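Local coordinates for protein carbohydrate deacetylase Agd3 (Neosartorya fumigata, PDB 6NWZ) that is a carbohydrate deacetylase that probably removes N-acetyl groups from the exopolysaccharide galactosaminogalactan and is required for biofilm formation, at residues L338-T346 with G437-Q445; W351-V362 with K405-Q416. All coordinates share one frame; numbering follows the deposited sequence.

The long loop between helices 317-321 and 362-366 supplies the first segment of both contacts. Interaction 1 holds its earlier part, 338-346, against the start of helix 441-449; interaction 2 lays its later part, 351-362, along helix 400-417. Their centres are 22 Å apart and the nearest atoms about 6 Å, without touching, yet D442 and A443 of interaction 1 rest on Y400 and V403 of the helix used in interaction 2. In interaction 2 the side chain of E406 is about 6 Å from that of H392, which with D256 and H388 binds one zinc; in interaction 1 the side chain of N440 is about 9 Å from that of E394, which with D335 binds another zinc.

Interaction 1. Residues L338-T346 with G437-Q445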
loop_
_atom_site.group_PDB
_atom_site.type_symbol
_atom_site.label_atom_id
_atom_site.label_comp_id
_atom_site.label_asym_id
_atom_site.label_seq_id
_atom_site.Cartn_x
_atom_site.Cartn_y
_atom_site.Cartn_z
ATOM N N LEU A 338 -8.402 -21.395 -13.189
ATOM C CA LEU A 338 -7.944 -20.574 -12.078
ATOM C C LEU A 338 -8.644 -21.010 -10.794
ATOM O O LEU A 338 -9.784 -21.485 -10.812
ATOM C CB LEU A 338 -8.213 -19.094 -12.364
ATOM C CG LEU A 338 -7.246 -18.063 -11.775
ATOM C CD1 LEU A 338 -5.911 -18.100 -12.493
ATOM C CD2 LEU A 338 -7.830 -16.665 -11.836
ATOM N N GLU A 339 -7.935 -20.870 -9.672
ATOM C CA GLU A 339 -8.449 -21.251 -8.351
ATOM C C GLU A 339 -8.756 -22.745 -8.258
ATOM O O GLU A 339 -9.584 -23.164 -7.446
ATOM C CB GLU A 339 -9.698 -20.447 -7.965
ATOM C CG GLU A 339 -9.726 -18.985 -8.412
ATOM C CD GLU A 339 -8.667 -18.135 -7.752
ATOM O OE1 GLU A 339 -8.359 -17.056 -8.300
ATOM O OE2 GLU A 339 -8.146 -18.541 -6.691
ATOM N N PHE A 340 -8.104 -23.569 -9.074
ATOM C CA PHE A 340 -8.358 -25.005 -9.044
ATOM C C PHE A 340 -7.753 -25.622 -7.787
ATOM O O PHE A 340 -6.539 -25.540 -7.566
ATOM C CB PHE A 340 -7.791 -25.668 -10.296
ATOM C CG PHE A 340 -7.665 -27.160 -10.192
ATOM C CD1 PHE A 340 -8.779 -27.973 -10.285
ATOM C CD2 PHE A 340 -6.425 -27.752 -10.002
ATOM C CE1 PHE A 340 -8.662 -29.351 -10.191
ATOM C CE2 PHE A 340 -6.301 -29.129 -9.907
ATOM C CZ PHE A 340 -7.420 -29.927 -10.003
ATOM N N LYS A 341 -8.598 -26.246 -6.970
ATOM C CA LYS A 341 -8.157 -26.943 -5.765
ATOM C C LYS A 341 -7.896 -28.403 -6.114
ATOM O O LYS A 341 -8.828 -29.147 -6.438
ATOM C CB LYS A 341 -9.202 -26.820 -4.659
ATOM C CG LYS A 341 -8.923 -27.668 -3.431
ATOM C CD LYS A 341 -9.924 -27.354 -2.329
ATOM C CE LYS A 341 -9.938 -28.434 -1.258
ATOM N NZ LYS A 341 -8.593 -28.665 -0.667
ATOM N N LYS A 342 -6.636 -28.814 -6.045
ATOM C CA LYS A 342 -6.292 -30.186 -6.398
ATOM C C LYS A 342 -6.695 -31.130 -5.272
ATOM O O LYS A 342 -6.382 -30.865 -4.106
ATOM C CB LYS A 342 -4.797 -30.327 -6.673
ATOM C CG LYS A 342 -4.437 -31.633 -7.364
ATOM C CD LYS A 342 -3.002 -32.050 -7.097
ATOM C CE LYS A 342 -2.852 -32.633 -5.702
ATOM N NZ LYS A 342 -1.533 -33.301 -5.510
ATOM N N PRO A 343 -7.396 -32.220 -5.575
ATOM C CA PRO A 343 -7.658 -33.234 -4.547
ATOM C C PRO A 343 -6.350 -33.814 -4.035
ATOM O O PRO A 343 -5.483 -34.218 -4.813
ATOM C CB PRO A 343 -8.496 -34.282 -5.288
ATOM C CG PRO A 343 -9.081 -33.549 -6.449
ATOM C CD PRO A 343 -8.057 -32.536 -6.851
ATOM N N LEU A 344 -6.210 -33.840 -2.711
ATOM C CA LEU A 344 -4.965 -34.272 -2.092
ATOM C C LEU A 344 -4.636 -35.711 -2.472
ATOM O O LEU A 344 -5.514 -36.577 -2.520
ATOM C CB LEU A 344 -5.064 -34.139 -0.572
ATOM C CG LEU A 344 -5.549 -32.793 -0.026
ATOM C CD1 LEU A 344 -5.909 -32.926 1.445
ATOM C CD2 LEU A 344 -4.497 -31.720 -0.225
ATOM N N GLY A 345 -3.357 -35.959 -2.754
ATOM C CA GLY A 345 -2.879 -37.287 -3.063
ATOM C C GLY A 345 -2.873 -37.655 -4.531
ATOM O O GLY A 345 -2.333 -38.711 -4.881
ATOM N N THR A 346 -3.446 -36.829 -5.399
ATOM C CA THR A 346 -3.529 -37.127 -6.819
ATOM C C THR A 346 -2.401 -36.422 -7.572
ATOM O O THR A 346 -1.487 -35.845 -6.975
ATOM C CB THR A 346 -4.902 -36.727 -7.363
ATOM O OG1 THR A 346 -5.029 -35.299 -7.343
ATOM C CG2 THR A 346 -6.007 -37.345 -6.518
ATOM N N GLY A 437 -0.506 -23.220 -7.308
ATOM C CA GLY A 437 -0.366 -24.110 -6.177
ATOM C C GLY A 437 -0.943 -23.594 -4.879
ATOM O O GLY A 437 -0.897 -24.313 -3.872
ATOM N N LEU A 438 -1.491 -22.378 -4.865
ATOM C CA LEU A 438 -2.060 -21.819 -3.645
ATOM C C LEU A 438 -3.335 -22.528 -3.206
ATOM O O LEU A 438 -3.812 -22.270 -2.097
ATOM C CB LEU A 438 -2.326 -20.323 -3.827
ATOM C CG LEU A 438 -1.098 -19.402 -3.765
ATOM C CD1 LEU A 438 -0.299 -19.403 -5.065
ATOM C CD2 LEU A 438 -1.508 -17.993 -3.399
ATOM N N HIS A 439 -3.901 -23.402 -4.040
ATOM C CA HIS A 439 -5.024 -24.245 -3.641
ATOM C C HIS A 439 -4.657 -25.722 -3.672
ATOM O O HIS A 439 -5.526 -26.576 -3.463
ATOM C CB HIS A 439 -6.246 -23.978 -4.528
ATOM C CG HIS A 439 -6.751 -22.569 -4.452
ATOM N ND1 HIS A 439 -7.327 -22.042 -3.314
ATOM C CD2 HIS A 439 -6.770 -21.578 -5.374
ATOM C CE1 HIS A 439 -7.676 -20.789 -3.540
ATOM N NE2 HIS A 439 -7.349 -20.482 -4.782
ATOM N N ASN A 440 -3.393 -26.036 -3.927
ATOM C CA ASN A 440 -2.894 -27.404 -3.895
ATOM C C ASN A 440 -2.307 -27.654 -2.510
ATOM O O ASN A 440 -1.239 -27.133 -2.179
ATOM C CB ASN A 440 -1.853 -27.606 -4.992
ATOM C CG ASN A 440 -1.393 -29.042 -5.111
ATOM O OD1 ASN A 440 -1.412 -29.799 -4.142
ATOM N ND2 ASN A 440 -0.966 -29.424 -6.309
ATOM N N GLY A 441 -3.008 -28.447 -1.701
ATOM C CA GLY A 441 -2.521 -28.724 -0.360
ATOM C C GLY A 441 -1.190 -29.454 -0.352
ATOM O O GLY A 441 -0.325 -29.177 0.484
ATOM N N ASP A 442 -1.008 -30.401 -1.279
ATOM C CA ASP A 442 0.250 -31.139 -1.342
ATOM C C ASP A 442 1.410 -30.226 -1.701
ATOM O O ASP A 442 2.543 -30.455 -1.260
ATOM C CB ASP A 442 0.157 -32.276 -2.361
ATOM C CG ASP A 442 -0.990 -33.220 -2.082
ATOM O OD1 ASP A 442 -1.471 -33.248 -0.930
ATOM O OD2 ASP A 442 -1.407 -33.939 -3.015
ATOM N N ALA A 443 1.149 -29.194 -2.507
ATOM C CA ALA A 443 2.195 -28.243 -2.853
ATOM C C ALA A 443 2.551 -27.369 -1.658
ATOM O O ALA A 443 3.732 -27.190 -1.339
ATOM C CB ALA A 443 1.751 -27.393 -4.043
ATOM N N LEU A 444 1.537 -26.826 -0.974
ATOM C CA LEU A 444 1.792 -25.985 0.192
ATOM C C LEU A 444 2.535 -26.746 1.284
ATOM O O LEU A 444 3.350 -26.159 2.005
ATOM C CB LEU A 444 0.476 -25.423 0.734
ATOM C CG LEU A 444 -0.358 -24.569 -0.223
ATOM C CD1 LEU A 444 -1.685 -24.182 0.409
ATOM C CD2 LEU A 444 0.409 -23.328 -0.638
ATOM N N GLN A 445 2.268 -28.047 1.423
ATOM C CA GLN A 445 3.027 -28.857 2.370
ATOM C C GLN A 445 4.472 -29.024 1.913
ATOM O O GLN A 445 5.393 -29.023 2.739
ATOM C CB GLN A 445 2.356 -30.220 2.550
ATOM C CG GLN A 445 2.982 -31.092 3.631
ATOM C CD GLN A 445 2.683 -30.595 5.034
ATOM O OE1 GLN A 445 1.523 -30.477 5.430
ATOM N NE2 GLN A 445 3.732 -30.298 5.791
HETATM O O HOH W 1 0.597 -35.917 -4.292
#
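D442 OD2 receives two donors from residues 338-346. The backbone N of G345 meets D442 OD2 at 2.8 Å on the syn lone pair, with an almost straight N-H...O angle of 170°, whereas K342 NZ approaches D442 OD2 from the anti side at 2.6 Å, out of the carboxylate plane, and makes a salt bridge; a water donates to this oxygen too. K342 CG lies anti to the backbone N; K342 CD passes the N440 amide, 3.4 Å from N440 ND2, and the bend at chi3 (77°) then turns CE and NZ toward D442. K342 NZ also donates to T346 O (2.9 Å) and to A398 O. N440 is the N-cap of helix 441-449: N440 OD1 accepts from A443 N at 3.1 Å, well above the carbonyl plane, while N440 ND2 is tied to A398 O and Q395 O. Within 338-346, P343 to T346 form a type II turn, which presents the G345 N-H to D442. L344 CD2 packs 3.6 Å from G441 CA. Farther along, H439 NE2 donates to E339 OE2 (2.8 Å) near the imidazole plane, with ring and carboxylate planes 71° apart; R461 pairs with E339 OE1, and S480 O accepts from H439 ND1.

Interaction 2. Residues W351-V362 with K405-Q416; sequences WPSTPTTYDWTV and KEISFNQAWLKQ
Three side-chain hydrogen bonds join W351-V362 to K405-Q416, one near the start of the helical segment and two at Q416. W351 NE1 donates to E406 OE1 at 2.8 Å, close to the indole plane and on the anti lone pair of the carboxylate; the moderate N-H...O angle of 138° shows a bent bond, and T391 OG1 also binds E406 OE1. Q416 uses both ends of its amide. Y358 OH donates to Q416 OE1 at 2.7 Å, while Q416 NE2 reaches W360 O at 2.8 Å along a nearly straight path that lies in the amide plane.

Aromatic contacts fill the middle. F409 receives the edge of W351 on one face in a T-shaped pair, with centroids 4.6 Å apart and planes at 72°; against the opposite face lies the backbone N of Y358. W360 meets the F409 rim edge-on, CZ3 being 3.9 Å from F409 CD2.

Aliphatic groups complete the surface. K405 CB makes a CH-pi contact 3.6 Å from the centroid of the W351 six-membered ring, while the lysine chain, bent at chi3 (-78°), runs back across that indole toward W351 CB. Y358 CB packs 3.8 Å from A412 CB.

Helix 400-417 links the parallel, paired strands 384-387 and 424-426, so the extended loop lies along the helix of a beta-alpha-beta crossover in the deacetylase domain.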
loop_
_atom_site.group_PDB
_atom_site.type_symbol
_atom_site.label_atom_id
_atom_site.label_comp_id
_atom_site.label_asym_id
_atom_site.label_seq_id
_atom_site.Cartn_x
_atom_site.Cartn_y
_atom_site.Cartn_z
ATOM N N TRP A 351 8.844 -34.366 -13.131
ATOM C CA TRP A 351 10.294 -34.272 -13.075
ATOM C C TRP A 351 10.939 -35.538 -13.635
ATOM O O TRP A 351 10.403 -36.638 -13.460
ATOM C CB TRP A 351 10.757 -34.045 -11.635
ATOM C CG TRP A 351 10.811 -32.598 -11.240
ATOM C CD1 TRP A 351 9.781 -31.704 -11.255
ATOM C CD2 TRP A 351 11.956 -31.882 -10.763
ATOM N NE1 TRP A 351 10.216 -30.475 -10.826
ATOM C CE2 TRP A 351 11.548 -30.559 -10.515
ATOM C CE3 TRP A 351 13.288 -32.232 -10.524
ATOM C CZ2 TRP A 351 12.423 -29.584 -10.039
ATOM C CZ3 TRP A 351 14.155 -31.265 -10.053
ATOM C CH2 TRP A 351 13.720 -29.956 -9.816
ATOM N N PRO A 352 12.075 -35.415 -14.322
ATOM C CA PRO A 352 12.824 -36.611 -14.715
ATOM C C PRO A 352 13.225 -37.412 -13.490
ATOM O O PRO A 352 13.568 -36.858 -12.443
ATOM C CB PRO A 352 14.049 -36.045 -15.443
ATOM C CG PRO A 352 13.620 -34.700 -15.911
ATOM C CD PRO A 352 12.685 -34.185 -14.851
ATOM N N SER A 353 13.171 -38.735 -13.628
ATOM C CA SER A 353 13.487 -39.611 -12.511
ATOM C C SER A 353 14.969 -39.606 -12.161
ATOM O O SER A 353 15.320 -39.920 -11.019
ATOM C CB SER A 353 13.027 -41.032 -12.830
ATOM O OG SER A 353 13.483 -41.425 -14.112
ATOM N N THR A 354 15.849 -39.242 -13.110
ATOM C CA THR A 354 17.284 -39.402 -12.865
ATOM C C THR A 354 17.811 -38.403 -11.839
ATOM O O THR A 354 18.370 -38.836 -10.816
ATOM C CB THR A 354 18.052 -39.352 -14.190
ATOM N N PRO A 355 17.674 -37.067 -12.025
ATOM C CA PRO A 355 18.210 -36.155 -11.002
ATOM C C PRO A 355 17.330 -36.104 -9.761
ATOM O O PRO A 355 16.279 -35.455 -9.762
ATOM C CB PRO A 355 18.259 -34.794 -11.716
ATOM C CG PRO A 355 17.946 -35.075 -13.168
ATOM C CD PRO A 355 17.101 -36.311 -13.152
ATOM N N THR A 356 17.746 -36.795 -8.699
ATOM C CA THR A 356 17.000 -36.788 -7.446
ATOM C C THR A 356 17.443 -35.680 -6.503
ATOM O O THR A 356 16.704 -35.344 -5.571
ATOM C CB THR A 356 17.135 -38.142 -6.735
ATOM O OG1 THR A 356 18.505 -38.372 -6.380
ATOM C CG2 THR A 356 16.661 -39.267 -7.640
ATOM N N THR A 357 18.620 -35.104 -6.735
ATOM C CA THR A 357 19.172 -34.050 -5.897
ATOM C C THR A 357 19.953 -33.096 -6.790
ATOM O O THR A 357 20.532 -33.510 -7.797
ATOM C CB THR A 357 20.062 -34.645 -4.791
ATOM O OG1 THR A 357 19.241 -35.332 -3.839
ATOM C CG2 THR A 357 20.872 -33.572 -4.071
ATOM N N TYR A 358 19.929 -31.810 -6.439
ATOM C CA TYR A 358 20.737 -30.828 -7.152
ATOM C C TYR A 358 22.191 -31.274 -7.184
ATOM O O TYR A 358 22.826 -31.425 -6.136
ATOM C CB TYR A 358 20.617 -29.455 -6.490
ATOM C CG TYR A 358 21.329 -28.364 -7.260
ATOM C CD1 TYR A 358 22.679 -28.112 -7.057
ATOM C CD2 TYR A 358 20.654 -27.594 -8.201
ATOM C CE1 TYR A 358 23.336 -27.125 -7.764
ATOM C CE2 TYR A 358 21.304 -26.602 -8.913
ATOM C CZ TYR A 358 22.647 -26.373 -8.691
ATOM O OH TYR A 358 23.308 -25.390 -9.392
ATOM N N ASP A 359 22.720 -31.485 -8.396
ATOM C CA ASP A 359 24.046 -32.073 -8.554
ATOM C C ASP A 359 24.843 -31.403 -9.665
ATOM O O ASP A 359 25.666 -32.055 -10.316
ATOM C CB ASP A 359 23.949 -33.576 -8.829
ATOM C CG ASP A 359 23.010 -33.908 -9.985
ATOM O OD1 ASP A 359 22.712 -33.017 -10.811
ATOM O OD2 ASP A 359 22.560 -35.073 -10.059
ATOM N N TRP A 360 24.619 -30.118 -9.902
ATOM C CA TRP A 360 25.325 -29.423 -10.967
ATOM C C TRP A 360 26.568 -28.730 -10.424
ATOM O O TRP A 360 26.617 -28.312 -9.263
ATOM C CB TRP A 360 24.407 -28.412 -11.659
ATOM C CG TRP A 360 23.420 -29.058 -12.589
ATOM C CD1 TRP A 360 23.644 -29.449 -13.879
ATOM C CD2 TRP A 360 22.056 -29.394 -12.300
ATOM N NE1 TRP A 360 22.505 -30.006 -14.409
ATOM C CE2 TRP A 360 21.515 -29.983 -13.461
ATOM C CE3 TRP A 360 21.239 -29.254 -11.173
ATOM C CZ2 TRP A 360 20.196 -30.431 -13.527
ATOM C CZ3 TRP A 360 19.928 -29.699 -11.241
ATOM C CH2 TRP A 360 19.421 -30.281 -12.410
ATOM N N THR A 361 27.577 -28.619 -11.281
ATOM C CA THR A 361 28.862 -28.056 -10.903
ATOM C C THR A 361 28.789 -26.538 -10.796
ATOM O O THR A 361 27.993 -25.883 -11.475
ATOM C CB THR A 361 29.927 -28.440 -11.930
ATOM O OG1 THR A 361 29.826 -29.840 -12.208
ATOM C CG2 THR A 361 31.325 -28.132 -11.408
ATOM N N VAL A 362 29.632 -25.982 -9.924
ATOM C CA VAL A 362 29.839 -24.537 -9.916
ATOM C C VAL A 362 30.326 -24.070 -11.280
ATOM O O VAL A 362 29.846 -23.062 -11.814
ATOM C CB VAL A 362 30.818 -24.139 -8.797
ATOM C CG1 VAL A 362 31.282 -22.707 -8.986
ATOM C CG2 VAL A 362 30.160 -24.300 -7.440
ATOM N N LYS A 405 10.852 -30.861 -4.988
ATOM C CA LYS A 405 12.069 -30.589 -5.738
ATOM C C LYS A 405 12.081 -29.175 -6.309
ATOM O O LYS A 405 13.152 -28.573 -6.435
ATOM C CB LYS A 405 12.241 -31.630 -6.847
ATOM C CG LYS A 405 12.460 -33.041 -6.312
ATOM C CD LYS A 405 12.891 -34.011 -7.399
ATOM C CE LYS A 405 11.717 -34.451 -8.259
ATOM N NZ LYS A 405 10.720 -35.268 -7.512
ATOM N N GLU A 406 10.908 -28.624 -6.640
ATOM C CA GLU A 406 10.849 -27.245 -7.117
ATOM C C GLU A 406 11.432 -26.277 -6.094
ATOM O O GLU A 406 12.087 -25.295 -6.460
ATOM C CB GLU A 406 9.406 -26.862 -7.447
ATOM C CG GLU A 406 8.871 -27.469 -8.729
ATOM C CD GLU A 406 9.522 -26.885 -9.962
ATOM O OE1 GLU A 406 9.877 -27.665 -10.872
ATOM O OE2 GLU A 406 9.682 -25.646 -10.018
ATOM N N ILE A 407 11.205 -26.539 -4.811
ATOM C CA ILE A 407 11.704 -25.674 -3.743
ATOM C C ILE A 407 13.139 -26.023 -3.370
ATOM O O ILE A 407 14.016 -25.156 -3.348
ATOM C CB ILE A 407 10.772 -25.760 -2.515
ATOM C CG1 ILE A 407 9.339 -25.385 -2.895
ATOM C CG2 ILE A 407 11.281 -24.869 -1.392
ATOM C CD1 ILE A 407 9.206 -23.979 -3.435
ATOM N N SER A 408 13.402 -27.299 -3.080
ATOM C CA SER A 408 14.706 -27.687 -2.550
ATOM C C SER A 408 15.823 -27.465 -3.563
ATOM O O SER A 408 16.922 -27.030 -3.194
ATOM C CB SER A 408 14.664 -29.145 -2.100
ATOM O OG SER A 408 13.999 -29.947 -3.060
ATOM N N PHE A 409 15.576 -27.766 -4.840
ATOM C CA PHE A 409 16.611 -27.561 -5.849
ATOM C C PHE A 409 16.985 -26.090 -5.955
ATOM O O PHE A 409 18.168 -25.743 -6.019
ATOM C CB PHE A 409 16.146 -28.087 -7.206
ATOM C CG PHE A 409 16.413 -29.550 -7.421
ATOM C CD1 PHE A 409 15.898 -30.501 -6.555
ATOM C CD2 PHE A 409 17.163 -29.976 -8.508
ATOM C CE1 PHE A 409 16.136 -31.848 -6.763
ATOM C CE2 PHE A 409 17.404 -31.324 -8.721
ATOM C CZ PHE A 409 16.889 -32.259 -7.848
ATOM N N ASN A 410 15.984 -25.210 -5.974
ATOM C CA ASN A 410 16.272 -23.787 -6.061
ATOM C C ASN A 410 16.963 -23.283 -4.799
ATOM O O ASN A 410 17.745 -22.330 -4.864
ATOM C CB ASN A 410 14.984 -23.009 -6.322
ATOM C CG ASN A 410 15.204 -21.798 -7.202
ATOM O OD1 ASN A 410 15.947 -21.854 -8.184
ATOM N ND2 ASN A 410 14.561 -20.690 -6.853
ATOM N N GLN A 411 16.691 -23.908 -3.650
ATOM C CA GLN A 411 17.400 -23.543 -2.427
ATOM C C GLN A 411 18.872 -23.928 -2.518
ATOM O O GLN A 411 19.754 -23.139 -2.156
ATOM C CB GLN A 411 16.746 -24.210 -1.213
ATOM C CG GLN A 411 15.372 -23.668 -0.857
ATOM C CD GLN A 411 14.646 -24.527 0.166
ATOM O OE1 GLN A 411 13.797 -24.039 0.915
ATOM N NE2 GLN A 411 14.970 -25.815 0.196
ATOM N N ALA A 412 19.154 -25.144 -2.996
ATOM C CA ALA A 412 20.540 -25.578 -3.133
ATOM C C ALA A 412 21.272 -24.747 -4.177
ATOM O O ALA A 412 22.449 -24.415 -4.000
ATOM C CB ALA A 412 20.595 -27.061 -3.493
ATOM N N TRP A 413 20.585 -24.401 -5.267
ATOM C CA TRP A 413 21.186 -23.543 -6.281
ATOM C C TRP A 413 21.491 -22.158 -5.720
ATOM O O TRP A 413 22.579 -21.616 -5.951
ATOM C CB TRP A 413 20.262 -23.450 -7.496
ATOM C CG TRP A 413 20.734 -22.485 -8.538
ATOM C CD1 TRP A 413 21.687 -22.706 -9.493
ATOM C CD2 TRP A 413 20.274 -21.144 -8.734
ATOM N NE1 TRP A 413 21.848 -21.582 -10.270
ATOM C CE2 TRP A 413 20.991 -20.610 -9.825
ATOM C CE3 TRP A 413 19.325 -20.342 -8.093
ATOM C CZ2 TRP A 413 20.788 -19.311 -10.286
ATOM C CZ3 TRP A 413 19.124 -19.054 -8.555
ATOM C CH2 TRP A 413 19.853 -18.551 -9.640
ATOM N N LEU A 414 20.548 -21.571 -4.978
ATOM C CA LEU A 414 20.803 -20.276 -4.352
ATOM C C LEU A 414 21.964 -20.345 -3.370
ATOM O O LEU A 414 22.672 -19.351 -3.177
ATOM C CB LEU A 414 19.546 -19.775 -3.640
ATOM C CG LEU A 414 18.421 -19.226 -4.516
ATOM C CD1 LEU A 414 17.145 -19.032 -3.707
ATOM C CD2 LEU A 414 18.853 -17.920 -5.150
ATOM N N LYS A 415 22.172 -21.502 -2.740
ATOM C CA LYS A 415 23.263 -21.648 -1.786
ATOM C C LYS A 415 24.595 -21.852 -2.499
ATOM O O LYS A 415 25.594 -21.212 -2.155
ATOM C CB LYS A 415 22.971 -22.808 -0.831
ATOM C CG LYS A 415 24.108 -23.141 0.132
ATOM C CD LYS A 415 23.692 -24.212 1.133
ATOM C CE LYS A 415 24.899 -24.861 1.798
ATOM N NZ LYS A 415 25.776 -23.861 2.460
ATOM N N GLN A 416 24.624 -22.738 -3.501
ATOM C CA GLN A 416 25.861 -22.989 -4.237
ATOM C C GLN A 416 26.328 -21.738 -4.964
ATOM O O GLN A 416 27.522 -21.419 -4.973
ATOM C CB GLN A 416 25.665 -24.132 -5.238
ATOM C CG GLN A 416 26.801 -24.260 -6.252
ATOM C CD GLN A 416 26.548 -25.310 -7.323
ATOM O OE1 GLN A 416 25.661 -25.157 -8.164
ATOM N NE2 GLN A 416 27.339 -26.376 -7.303
#